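Local atomic coordinates of beta subunit of photoactivated adenylyl cyclase (Beggiatoa sp. PS, PDB entry 5M2A), a protein that probably converts ATP to cyclic AMP under blue-light control, coupling a flavin-binding BLUF photoreceptor to an adenylyl cyclase catalytic domain. Residues A[212-223]-A[299-307]. Residues are numbered along the deposited sequence; the frame is centred on the assembly and turned at random.
Sequences KEQGDAAIRTSL and VKKCCQAQW
Asp216 OD1 takes two hydrogen bonds from the 299-307 segment, and they arrive differently. Trp307 NE1 lies 2.8 Å from Asp216 OD1, on the anti lone pair and with the oxygen close to the indole plane, whereas the amide Ala305 N comes from above the carboxylate plane. The other oxygen, Asp216 OD2, accepts Gln304 N at 2.7 Å through its syn lone pair, nearly straight (166° at the hydrogen). Three N-H groups thus fix the rotation of the carboxylate and tie the loop to the first turn of the helix; a water accepts from Asp216 N and lies within hydrogen-bonding distance of Asp216 OD2 and Gln304 OE1.

One turn on, in the Ile219 conformer described, chi1 of -59° places CG1 beside the backbone N and turns CG2 over the six-membered ring of Trp307, 3.6 Å from the centroid and 12° off the normal, a CH-pi contact. Arg220 CG meets the edge of that ring near its plane, and Leu223 CD1 approaches Trp307 CZ3 at 3.6 Å. The backbones come close at Gly215, whose CA lies 3.6 Å from Cys302 O.

Within the cyclase domain, the contact joins the start of helix 215-235 to the loop linking helix 297-301 with strand 309-315. Ile219 also packs on strands 247-258 and 293-296, while Trp307 meets the ring of Phe309.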
loop_
_atom_site.group_PDB
_atom_site.type_symbol
_atom_site.label_atom_id
_atom_site.label_comp_id
_atom_site.label_asym_id
_atom_site.label_seq_id
_atom_site.Cartn_x
_atom_site.Cartn_y
_atom_site.Cartn_z
ATOM N N LYS A 212 16.321 13.981 -7.763
ATOM C CA LYS A 212 16.703 15.047 -8.679
ATOM C C LYS A 212 17.889 14.651 -9.546
ATOM O O LYS A 212 18.110 15.268 -10.591
ATOM C CB LYS A 212 17.009 16.339 -7.910
ATOM C CG LYS A 212 18.294 16.338 -7.118
ATOM C CD LYS A 212 18.499 17.722 -6.484
ATOM C CE LYS A 212 19.764 17.769 -5.640
ATOM N NZ LYS A 212 19.969 19.120 -5.035
ATOM N N GLU A 213 18.635 13.627 -9.155
ATOM C CA GLU A 213 19.726 13.123 -9.976
ATOM C C GLU A 213 19.248 12.171 -11.068
ATOM O O GLU A 213 20.075 11.685 -11.843
ATOM C CB GLU A 213 20.766 12.418 -9.101
ATOM C CG GLU A 213 21.596 13.357 -8.225
ATOM C CD GLU A 213 20.843 13.828 -6.992
ATOM O OE1 GLU A 213 19.826 13.188 -6.639
ATOM O OE2 GLU A 213 21.267 14.837 -6.374
ATOM N N GLN A 214 17.945 11.911 -11.154
ATOM C CA GLN A 214 17.379 10.901 -12.046
ATOM C C GLN A 214 16.477 11.507 -13.120
ATOM O O GLN A 214 15.571 10.839 -13.626
ATOM C CB GLN A 214 16.619 9.851 -11.232
ATOM C CG GLN A 214 17.549 8.899 -10.484
ATOM C CD GLN A 214 16.831 7.982 -9.512
ATOM O OE1 GLN A 214 15.729 8.269 -9.058
ATOM N NE2 GLN A 214 17.474 6.870 -9.173
ATOM N N GLY A 215 16.737 12.757 -13.512
ATOM C CA GLY A 215 15.905 13.384 -14.535
ATOM C C GLY A 215 15.931 12.627 -15.849
ATOM O O GLY A 215 14.888 12.356 -16.451
ATOM N N ASP A 216 17.127 12.262 -16.312
ATOM C CA ASP A 216 17.201 11.526 -17.566
ATOM C C ASP A 216 16.589 10.140 -17.416
ATOM O O ASP A 216 15.902 9.663 -18.321
ATOM C CB ASP A 216 18.650 11.449 -18.050
ATOM C CG ASP A 216 19.252 12.825 -18.304
ATOM O OD1 ASP A 216 18.724 13.553 -19.171
ATOM O OD2 ASP A 216 20.245 13.183 -17.637
ATOM N N ALA A 217 16.807 9.481 -16.272
ATOM C CA ALA A 217 16.171 8.182 -16.049
ATOM C C ALA A 217 14.650 8.291 -16.081
ATOM O O ALA A 217 13.964 7.377 -16.564
ATOM C CB ALA A 217 16.622 7.583 -14.716
ATOM N N ALA A 218 14.106 9.389 -15.554
ATOM C CA ALA A 218 12.659 9.608 -15.572
ATOM C C ALA A 218 12.125 9.755 -16.997
ATOM O O ALA A 218 11.050 9.229 -17.329
ATOM C CB ALA A 218 12.326 10.846 -14.742
ATOM N N ILE A 219 12.843 10.487 -17.846
ATOM C CA ILE A 219 12.429 10.631 -19.241
ATOM C C ILE A 219 12.543 9.292 -19.963
ATOM O O ILE A 219 11.635 8.877 -20.690
ATOM C CB ILE A 219 13.273 11.714 -19.936
ATOM C CG1 ILE A 219 13.125 13.052 -19.209
ATOM C CG2 ILE A 219 12.908 11.823 -21.421
ATOM C CD1 ILE A 219 11.742 13.616 -19.276
ATOM N N ARG A 220 13.676 8.607 -19.776
ATOM C CA ARG A 220 13.888 7.304 -20.416
ATOM C C ARG A 220 12.853 6.283 -19.957
ATOM O O ARG A 220 12.362 5.475 -20.760
ATOM C CB ARG A 220 15.306 6.804 -20.114
ATOM C CG ARG A 220 16.368 7.649 -20.746
ATOM C CD ARG A 220 17.780 7.248 -20.324
ATOM N NE ARG A 220 18.738 8.065 -21.065
ATOM C CZ ARG A 220 19.880 8.517 -20.557
ATOM N NH1 ARG A 220 20.196 8.232 -19.306
ATOM N NH2 ARG A 220 20.700 9.257 -21.293
ATOM N N THR A 221 12.551 6.266 -18.660
ATOM C CA THR A 221 11.457 5.444 -18.162
ATOM C C THR A 221 10.187 5.684 -18.965
ATOM O O THR A 221 9.548 4.742 -19.452
ATOM C CB THR A 221 11.211 5.770 -16.693
ATOM O OG1 THR A 221 12.301 5.280 -15.906
ATOM C CG2 THR A 221 9.915 5.131 -16.225
ATOM N N SER A 222 9.802 6.951 -19.089
ATOM C CA SER A 222 8.562 7.302 -19.774
ATOM C C SER A 222 8.583 6.844 -21.226
ATOM O O SER A 222 7.594 6.300 -21.737
ATOM C CB SER A 222 8.354 8.816 -19.684
ATOM O OG SER A 222 8.363 9.218 -18.321
ATOM N N LEU A 223 9.682 7.114 -21.935
ATOM C CA LEU A 223 9.763 6.699 -23.336
ATOM C C LEU A 223 9.779 5.183 -23.466
ATOM O O LEU A 223 9.188 4.624 -24.397
ATOM C CB LEU A 223 11.010 7.299 -23.986
ATOM C CG LEU A 223 11.042 8.822 -23.947
ATOM C CD1 LEU A 223 12.419 9.328 -24.389
ATOM C CD2 LEU A 223 9.938 9.388 -24.832
ATOM N N VAL A 299 11.753 19.639 -14.259
ATOM C CA VAL A 299 12.202 18.338 -14.745
ATOM C C VAL A 299 13.274 18.528 -15.799
ATOM O O VAL A 299 14.298 17.840 -15.801
ATOM C CB VAL A 299 11.013 17.530 -15.292
ATOM C CG1 VAL A 299 11.524 16.283 -16.025
ATOM C CG2 VAL A 299 10.075 17.144 -14.152
ATOM N N LYS A 300 13.051 19.488 -16.705
ATOM C CA LYS A 300 14.020 19.771 -17.758
ATOM C C LYS A 300 15.384 20.102 -17.169
ATOM O O LYS A 300 16.409 19.585 -17.628
ATOM C CB LYS A 300 13.508 20.923 -18.631
ATOM C CG LYS A 300 14.435 21.346 -19.769
ATOM C CD LYS A 300 13.791 22.457 -20.586
ATOM C CE LYS A 300 14.711 22.952 -21.699
ATOM N NZ LYS A 300 15.912 23.660 -21.182
ATOM N N LYS A 301 15.415 20.942 -16.130
ATOM C CA LYS A 301 16.687 21.327 -15.530
ATOM C C LYS A 301 17.384 20.172 -14.815
ATOM O O LYS A 301 18.591 20.263 -14.569
ATOM C CB LYS A 301 16.474 22.501 -14.565
ATOM C CG LYS A 301 15.910 23.728 -15.261
ATOM C CD LYS A 301 15.861 24.950 -14.359
ATOM C CE LYS A 301 14.427 25.341 -14.054
ATOM N NZ LYS A 301 14.332 26.735 -13.542
ATOM N N CYS A 302 16.668 19.097 -14.479
ATOM C CA CYS A 302 17.283 17.910 -13.877
ATOM C C CYS A 302 17.915 16.968 -14.893
ATOM O O CYS A 302 18.468 15.937 -14.494
ATOM C CB CYS A 302 16.262 17.097 -13.085
ATOM S SG CYS A 302 15.676 17.881 -11.593
ATOM N N CYS A 303 17.808 17.253 -16.182
ATOM C CA CYS A 303 18.326 16.363 -17.210
ATOM C C CYS A 303 19.683 16.846 -17.687
ATOM O O CYS A 303 19.909 18.047 -17.843
ATOM C CB CYS A 303 17.366 16.282 -18.392
ATOM S SG CYS A 303 15.764 15.679 -17.918
ATOM N N GLN A 304 20.584 15.894 -17.923
ATOM C CA GLN A 304 21.895 16.190 -18.474
ATOM C C GLN A 304 22.066 15.713 -19.906
ATOM O O GLN A 304 22.992 16.172 -20.583
ATOM C CB GLN A 304 22.987 15.565 -17.596
ATOM C CG GLN A 304 22.932 16.037 -16.152
ATOM C CD GLN A 304 23.388 14.977 -15.174
ATOM O OE1 GLN A 304 22.617 14.096 -14.793
ATOM N NE2 GLN A 304 24.648 15.055 -14.762
ATOM N N ALA A 305 21.191 14.831 -20.392
ATOM C CA ALA A 305 21.347 14.292 -21.732
ATOM C C ALA A 305 20.903 15.316 -22.772
ATOM O O ALA A 305 20.213 16.294 -22.466
ATOM C CB ALA A 305 20.551 12.993 -21.890
ATOM N N GLN A 306 21.303 15.071 -24.017
ATOM C CA GLN A 306 21.026 15.994 -25.119
ATOM C C GLN A 306 19.638 15.738 -25.708
ATOM O O GLN A 306 19.469 15.425 -26.886
ATOM C CB GLN A 306 22.109 15.878 -26.189
ATOM C CG GLN A 306 23.505 16.236 -25.711
ATOM C CD GLN A 306 23.666 17.716 -25.418
ATOM O OE1 GLN A 306 23.240 18.569 -26.200
ATOM N NE2 GLN A 306 24.284 18.030 -24.284
ATOM N N TRP A 307 18.625 15.874 -24.859
ATOM C CA TRP A 307 17.260 15.802 -25.353
ATOM C C TRP A 307 16.968 17.003 -26.244
ATOM O O TRP A 307 17.528 18.087 -26.062
ATOM C CB TRP A 307 16.259 15.776 -24.198
ATOM C CG TRP A 307 16.493 14.669 -23.228
ATOM C CD1 TRP A 307 17.036 14.773 -21.983
ATOM C CD2 TRP A 307 16.192 13.285 -23.424
ATOM N NE1 TRP A 307 17.083 13.537 -21.387
ATOM C CE2 TRP A 307 16.575 12.604 -22.252
ATOM C CE3 TRP A 307 15.629 12.556 -24.476
ATOM C CZ2 TRP A 307 16.425 11.227 -22.104
ATOM C CZ3 TRP A 307 15.478 11.189 -24.333
ATOM C CH2 TRP A 307 15.867 10.536 -23.153
HETATM O O HOH W 1 19.851 12.799 -14.895
#